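Local coordinates for arginyl-tRNA synthetase, putative (Plasmodium falciparum, PDB 5JLD), which probably attaches L-arginine to its cognate tRNA at the expense of ATP, as a class I aminoacyl-tRNA synthetase, at residues L538-F552 with C571-L585. Numbering follows the deposited sequence.
Sequences LAEYMYDLTTTFTAF and CSITKSLLKLCMELL
Met542 meets Cys581 where helices 536-556 and 564-584, an antiparallel pair in the all-helical DALR anticodon-binding domain, come together; their segment axes cross at -153° and approach to 10.0 Å. Met542 fills the groove lined by Leu578, Cys581, Met582 and Leu585. Its chain runs out extended (chi1 -175°, chi2 180°), laying SD 3.6 Å from Cys581 CB and against the side of Met582, then bends at chi3 so that CE meets Leu585 CD1 tip to tip at 3.6 Å. The Leu578 side chain crosses Met542 at about a right angle, its CD1 methyl set against Met542 CG and Thr546 CG2. One turn along, Leu545 settles CD2 against Leu577 CG and CD2, 3.7 Å from CG, while CD1 reaches the Thr574 methyl. At the C-terminal end of helix 564-584, and on Leu585 just beyond it, Leu538 rests its CD2 in the notch formed by Leu584 CB and Leu585 CD2; Leu585 CD1 also lies over the backbone of Ala539. Two edge-on sulfur-aromatic contacts join the helices, Cys581-Tyr541 and Cys571-Phe549. Cys581 SG sits in the plane of the Tyr541 ring, 3.9 Å from CD2, and Leu577 CD2 meets the same ring's edge beside the hydroxyl. That buried OH is hydrogen-bonded to the backbone carbonyl of His518, whose ring stacks on Tyr541; this ties the pair to helix 510-520. Tyr450 of helix 436-453 packs against Ala539 and Met542. Toward the start of segment 571-585, the Thr574 methyl comes obliquely to the Phe549 ring, 3.5 Å from CD1, and Cys571 SG lies 4.0 Å from Phe549 CE1 and touches the Phe552 edge, 4.1 Å from CE2.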
loop_
_atom_site.group_PDB
_atom_site.type_symbol
_atom_site.label_atom_id
_atom_site.label_comp_id
_atom_site.label_asym_id
_atom_site.label_seq_id
_atom_site.Cartn_x
_atom_site.Cartn_y
_atom_site.Cartn_z
ATOM N N LEU A 538 -5.245 -4.611 -4.672
ATOM C CA LEU A 538 -6.405 -4.126 -3.925
ATOM C C LEU A 538 -7.310 -3.319 -4.868
ATOM O O LEU A 538 -8.521 -3.543 -4.918
ATOM C CB LEU A 538 -5.965 -3.296 -2.702
ATOM C CG LEU A 538 -7.011 -2.616 -1.809
ATOM C CD1 LEU A 538 -8.097 -3.598 -1.384
ATOM C CD2 LEU A 538 -6.340 -1.982 -0.567
ATOM N N ALA A 539 -6.718 -2.422 -5.655
ATOM C CA ALA A 539 -7.503 -1.618 -6.598
ATOM C C ALA A 539 -8.277 -2.534 -7.566
ATOM O O ALA A 539 -9.494 -2.384 -7.799
ATOM C CB ALA A 539 -6.588 -0.672 -7.368
ATOM N N GLU A 540 -7.544 -3.493 -8.113
ATOM C CA GLU A 540 -8.104 -4.536 -8.958
ATOM C C GLU A 540 -9.311 -5.177 -8.256
ATOM O O GLU A 540 -10.413 -5.252 -8.809
ATOM C CB GLU A 540 -7.058 -5.608 -9.214
ATOM C CG GLU A 540 -6.328 -5.599 -10.508
ATOM C CD GLU A 540 -5.673 -6.958 -10.732
ATOM O OE1 GLU A 540 -6.339 -7.983 -10.433
ATOM O OE2 GLU A 540 -4.505 -7.007 -11.172
ATOM N N TYR A 541 -9.082 -5.599 -7.009
ATOM C CA TYR A 541 -10.091 -6.308 -6.242
ATOM C C TYR A 541 -11.328 -5.447 -6.220
ATOM O O TYR A 541 -12.462 -5.917 -6.460
ATOM C CB TYR A 541 -9.599 -6.591 -4.821
ATOM C CG TYR A 541 -10.674 -7.137 -3.914
ATOM C CD1 TYR A 541 -10.945 -8.502 -3.881
ATOM C CD2 TYR A 541 -11.428 -6.293 -3.104
ATOM C CE1 TYR A 541 -11.927 -9.012 -3.056
ATOM C CE2 TYR A 541 -12.422 -6.799 -2.278
ATOM C CZ TYR A 541 -12.665 -8.166 -2.263
ATOM O OH TYR A 541 -13.641 -8.697 -1.448
ATOM N N MET A 542 -11.076 -4.156 -6.019
ATOM C CA MET A 542 -12.156 -3.234 -5.778
ATOM C C MET A 542 -12.927 -3.108 -7.058
ATOM O O MET A 542 -14.158 -3.165 -7.060
ATOM C CB MET A 542 -11.636 -1.869 -5.307
ATOM C CG MET A 542 -12.765 -0.933 -4.928
ATOM S SD MET A 542 -12.191 0.683 -4.369
ATOM C CE MET A 542 -11.279 1.214 -5.818
ATOM N N TYR A 543 -12.183 -2.970 -8.151
ATOM C CA TYR A 543 -12.790 -2.862 -9.464
ATOM C C TYR A 543 -13.638 -4.110 -9.679
ATOM O O TYR A 543 -14.806 -4.023 -10.096
ATOM C CB TYR A 543 -11.724 -2.715 -10.561
ATOM C CG TYR A 543 -12.299 -2.525 -11.951
ATOM C CD1 TYR A 543 -12.783 -1.286 -12.358
ATOM C CD2 TYR A 543 -12.358 -3.581 -12.855
ATOM C CE1 TYR A 543 -13.311 -1.098 -13.616
ATOM C CE2 TYR A 543 -12.897 -3.408 -14.134
ATOM C CZ TYR A 543 -13.372 -2.162 -14.504
ATOM O OH TYR A 543 -13.896 -1.965 -15.757
ATOM N N ASP A 544 -13.082 -5.269 -9.335
ATOM C CA ASP A 544 -13.807 -6.482 -9.676
ATOM C C ASP A 544 -15.061 -6.486 -8.834
ATOM O O ASP A 544 -16.134 -6.846 -9.336
ATOM C CB ASP A 544 -12.950 -7.731 -9.481
ATOM C CG ASP A 544 -11.768 -7.772 -10.453
ATOM O OD1 ASP A 544 -11.773 -6.990 -11.443
ATOM O OD2 ASP A 544 -10.834 -8.571 -10.242
ATOM N N LEU A 545 -14.957 -5.957 -7.606
ATOM C CA LEU A 545 -16.117 -5.957 -6.733
ATOM C C LEU A 545 -17.252 -5.222 -7.438
ATOM O O LEU A 545 -18.392 -5.711 -7.508
ATOM C CB LEU A 545 -15.806 -5.322 -5.393
ATOM C CG LEU A 545 -17.004 -5.156 -4.460
ATOM C CD1 LEU A 545 -17.653 -6.503 -4.177
ATOM C CD2 LEU A 545 -16.555 -4.478 -3.158
ATOM N N THR A 546 -16.916 -4.093 -8.048
ATOM C CA THR A 546 -17.953 -3.287 -8.653
ATOM C C THR A 546 -18.556 -4.067 -9.816
ATOM O O THR A 546 -19.781 -4.181 -9.906
ATOM C CB THR A 546 -17.424 -1.884 -9.093
ATOM O OG1 THR A 546 -16.640 -1.993 -10.286
ATOM C CG2 THR A 546 -16.579 -1.257 -7.974
ATOM N N THR A 547 -17.733 -4.693 -10.655
ATOM C CA THR A 547 -18.318 -5.286 -11.869
ATOM C C THR A 547 -19.139 -6.508 -11.497
ATOM O O THR A 547 -20.268 -6.699 -11.987
ATOM C CB THR A 547 -17.262 -5.674 -12.902
ATOM O OG1 THR A 547 -16.374 -6.634 -12.326
ATOM C CG2 THR A 547 -16.470 -4.436 -13.375
ATOM N N THR A 548 -18.578 -7.325 -10.613
ATOM C CA THR A 548 -19.307 -8.466 -10.104
ATOM C C THR A 548 -20.652 -7.968 -9.598
ATOM O O THR A 548 -21.701 -8.539 -9.953
ATOM C CB THR A 548 -18.540 -9.185 -8.997
ATOM O OG1 THR A 548 -17.286 -9.628 -9.523
ATOM C CG2 THR A 548 -19.328 -10.393 -8.489
ATOM N N PHE A 549 -20.629 -6.845 -8.866
ATOM C CA PHE A 549 -21.864 -6.349 -8.278
ATOM C C PHE A 549 -22.827 -6.014 -9.401
ATOM O O PHE A 549 -24.007 -6.386 -9.371
ATOM C CB PHE A 549 -21.655 -5.113 -7.384
ATOM C CG PHE A 549 -22.950 -4.516 -6.902
ATOM C CD1 PHE A 549 -23.570 -5.008 -5.755
ATOM C CD2 PHE A 549 -23.589 -3.518 -7.633
ATOM C CE1 PHE A 549 -24.790 -4.494 -5.327
ATOM C CE2 PHE A 549 -24.808 -3.002 -7.216
ATOM C CZ PHE A 549 -25.411 -3.491 -6.057
ATOM N N THR A 550 -22.314 -5.322 -10.407
ATOM C CA THR A 550 -23.145 -4.921 -11.524
ATOM C C THR A 550 -23.806 -6.149 -12.134
ATOM O O THR A 550 -24.997 -6.133 -12.434
ATOM C CB THR A 550 -22.331 -4.169 -12.595
ATOM O OG1 THR A 550 -21.843 -2.946 -12.036
ATOM C CG2 THR A 550 -23.207 -3.858 -13.820
ATOM N N ALA A 551 -23.027 -7.222 -12.273
ATOM C CA ALA A 551 -23.539 -8.428 -12.913
ATOM C C ALA A 551 -24.670 -9.002 -12.073
ATOM O O ALA A 551 -25.663 -9.507 -12.606
ATOM C CB ALA A 551 -22.436 -9.453 -13.105
ATOM N N PHE A 552 -24.506 -8.922 -10.756
ATOM C CA PHE A 552 -25.567 -9.264 -9.835
ATOM C C PHE A 552 -26.798 -8.434 -10.198
ATOM O O PHE A 552 -27.830 -9.001 -10.600
ATOM C CB PHE A 552 -25.092 -9.037 -8.400
ATOM C CG PHE A 552 -26.174 -8.942 -7.374
ATOM C CD1 PHE A 552 -27.073 -9.983 -7.172
ATOM C CD2 PHE A 552 -26.259 -7.819 -6.562
ATOM C CE1 PHE A 552 -28.053 -9.895 -6.199
ATOM C CE2 PHE A 552 -27.229 -7.725 -5.582
ATOM C CZ PHE A 552 -28.133 -8.768 -5.401
ATOM N N CYS A 571 -26.602 -6.012 -1.037
ATOM C CA CYS A 571 -26.296 -4.641 -1.406
ATOM C C CYS A 571 -25.568 -3.921 -0.253
ATOM O O CYS A 571 -24.620 -3.183 -0.480
ATOM C CB CYS A 571 -27.573 -3.896 -1.791
ATOM S SG CYS A 571 -28.296 -4.366 -3.392
ATOM N N SER A 572 -26.018 -4.162 0.976
ATOM C CA SER A 572 -25.467 -3.516 2.171
ATOM C C SER A 572 -24.030 -3.948 2.433
ATOM O O SER A 572 -23.120 -3.113 2.649
ATOM C CB SER A 572 -26.347 -3.842 3.383
ATOM O OG SER A 572 -26.088 -2.997 4.482
ATOM N N ILE A 573 -23.820 -5.260 2.408
ATOM C CA ILE A 573 -22.463 -5.773 2.527
ATOM C C ILE A 573 -21.561 -5.196 1.441
ATOM O O ILE A 573 -20.461 -4.711 1.735
ATOM C CB ILE A 573 -22.430 -7.298 2.451
ATOM C CG1 ILE A 573 -23.283 -7.889 3.583
ATOM C CG2 ILE A 573 -20.983 -7.784 2.506
ATOM C CD1 ILE A 573 -23.401 -9.421 3.552
ATOM N N THR A 574 -22.039 -5.221 0.193
ATOM C CA THR A 574 -21.232 -4.715 -0.912
ATOM C C THR A 574 -20.865 -3.246 -0.724
ATOM O O THR A 574 -19.732 -2.866 -0.959
ATOM C CB THR A 574 -21.939 -4.875 -2.256
ATOM O OG1 THR A 574 -22.183 -6.268 -2.495
ATOM C CG2 THR A 574 -21.070 -4.302 -3.394
ATOM N N LYS A 575 -21.836 -2.436 -0.304
ATOM C CA LYS A 575 -21.603 -1.030 0.018
ATOM C C LYS A 575 -20.513 -0.869 1.072
ATOM O O LYS A 575 -19.526 -0.172 0.836
ATOM C CB LYS A 575 -22.890 -0.367 0.508
ATOM C CG LYS A 575 -22.745 1.114 0.822
ATOM C CD LYS A 575 -24.109 1.784 0.843
ATOM C CE LYS A 575 -24.647 1.949 2.249
ATOM N NZ LYS A 575 -24.130 3.201 2.866
ATOM N N SER A 576 -20.692 -1.511 2.227
ATOM C CA SER A 576 -19.661 -1.467 3.265
ATOM C C SER A 576 -18.258 -1.779 2.716
ATOM O O SER A 576 -17.283 -1.049 2.982
ATOM C CB SER A 576 -19.984 -2.444 4.401
ATOM O OG SER A 576 -21.014 -1.947 5.231
ATOM N N LEU A 577 -18.165 -2.865 1.951
ATOM C CA LEU A 577 -16.875 -3.325 1.460
ATOM C C LEU A 577 -16.272 -2.331 0.458
ATOM O O LEU A 577 -15.070 -2.064 0.471
ATOM C CB LEU A 577 -17.010 -4.712 0.825
ATOM C CG LEU A 577 -15.734 -5.414 0.359
ATOM C CD1 LEU A 577 -14.685 -5.462 1.505
ATOM C CD2 LEU A 577 -16.062 -6.827 -0.159
ATOM N N LEU A 578 -17.112 -1.799 -0.415
ATOM C CA LEU A 578 -16.668 -0.832 -1.410
ATOM C C LEU A 578 -16.129 0.429 -0.719
ATOM O O LEU A 578 -15.058 0.920 -1.069
ATOM C CB LEU A 578 -17.803 -0.467 -2.340
ATOM C CG LEU A 578 -17.430 0.311 -3.597
ATOM C CD1 LEU A 578 -16.157 -0.244 -4.203
ATOM C CD2 LEU A 578 -18.588 0.230 -4.607
ATOM N N LYS A 579 -16.886 0.925 0.262
ATOM C CA LYS A 579 -16.478 2.076 1.075
ATOM C C LYS A 579 -15.101 1.837 1.687
ATOM O O LYS A 579 -14.172 2.638 1.489
ATOM C CB LYS A 579 -17.506 2.343 2.170
ATOM C CG LYS A 579 -17.190 3.511 3.096
ATOM C CD LYS A 579 -18.127 3.489 4.299
ATOM C CE LYS A 579 -17.702 4.473 5.378
ATOM N NZ LYS A 579 -18.245 5.826 5.096
ATOM N N LEU A 580 -14.974 0.714 2.400
ATOM C CA LEU A 580 -13.710 0.357 3.039
ATOM C C LEU A 580 -12.555 0.303 2.027
ATOM O O LEU A 580 -11.492 0.881 2.268
ATOM C CB LEU A 580 -13.841 -0.976 3.786
ATOM C CG LEU A 580 -12.575 -1.533 4.426
ATOM C CD1 LEU A 580 -11.971 -0.479 5.358
ATOM C CD2 LEU A 580 -12.899 -2.790 5.213
ATOM N N CYS A 581 -12.772 -0.368 0.897
ATOM C CA CYS A 581 -11.751 -0.471 -0.153
ATOM C C CYS A 581 -11.315 0.905 -0.649
ATOM O O CYS A 581 -10.126 1.142 -0.890
ATOM C CB CYS A 581 -12.264 -1.288 -1.346
ATOM S SG CYS A 581 -12.311 -3.102 -1.139
ATOM N N MET A 582 -12.298 1.788 -0.832
ATOM C CA MET A 582 -12.056 3.118 -1.336
ATOM C C MET A 582 -11.164 3.880 -0.357
ATOM O O MET A 582 -10.166 4.468 -0.757
ATOM C CB MET A 582 -13.375 3.865 -1.556
ATOM C CG MET A 582 -14.078 3.518 -2.848
ATOM S SD MET A 582 -15.698 4.306 -2.975
ATOM C CE MET A 582 -15.256 5.946 -3.494
ATOM N N GLU A 583 -11.532 3.814 0.923
ATOM C CA GLU A 583 -10.786 4.468 1.991
ATOM C C GLU A 583 -9.366 3.930 2.133
ATOM O O GLU A 583 -8.432 4.696 2.335
ATOM C CB GLU A 583 -11.528 4.314 3.315
ATOM C CG GLU A 583 -12.794 5.143 3.380
ATOM C CD GLU A 583 -13.642 4.792 4.579
ATOM O OE1 GLU A 583 -13.383 3.733 5.198
ATOM O OE2 GLU A 583 -14.571 5.570 4.897
ATOM N N LEU A 584 -9.198 2.619 2.021
ATOM C CA LEU A 584 -7.873 2.027 2.137
ATOM C C LEU A 584 -6.953 2.545 1.031
ATOM O O LEU A 584 -5.730 2.594 1.198
ATOM C CB LEU A 584 -7.948 0.498 2.087
ATOM C CG LEU A 584 -8.558 -0.238 3.287
ATOM C CD1 LEU A 584 -8.665 -1.726 3.002
ATOM C CD2 LEU A 584 -7.790 -0.001 4.593
ATOM N N LEU A 585 -7.540 2.948 -0.089
ATOM C CA LEU A 585 -6.764 3.439 -1.225
ATOM C C LEU A 585 -6.637 4.960 -1.184
ATOM O O LEU A 585 -6.065 5.567 -2.088
ATOM C CB LEU A 585 -7.415 2.988 -2.541
ATOM C CG LEU A 585 -7.309 1.485 -2.841
ATOM C CD1 LEU A 585 -8.253 1.108 -3.956
ATOM C CD2 LEU A 585 -5.880 1.099 -3.220
#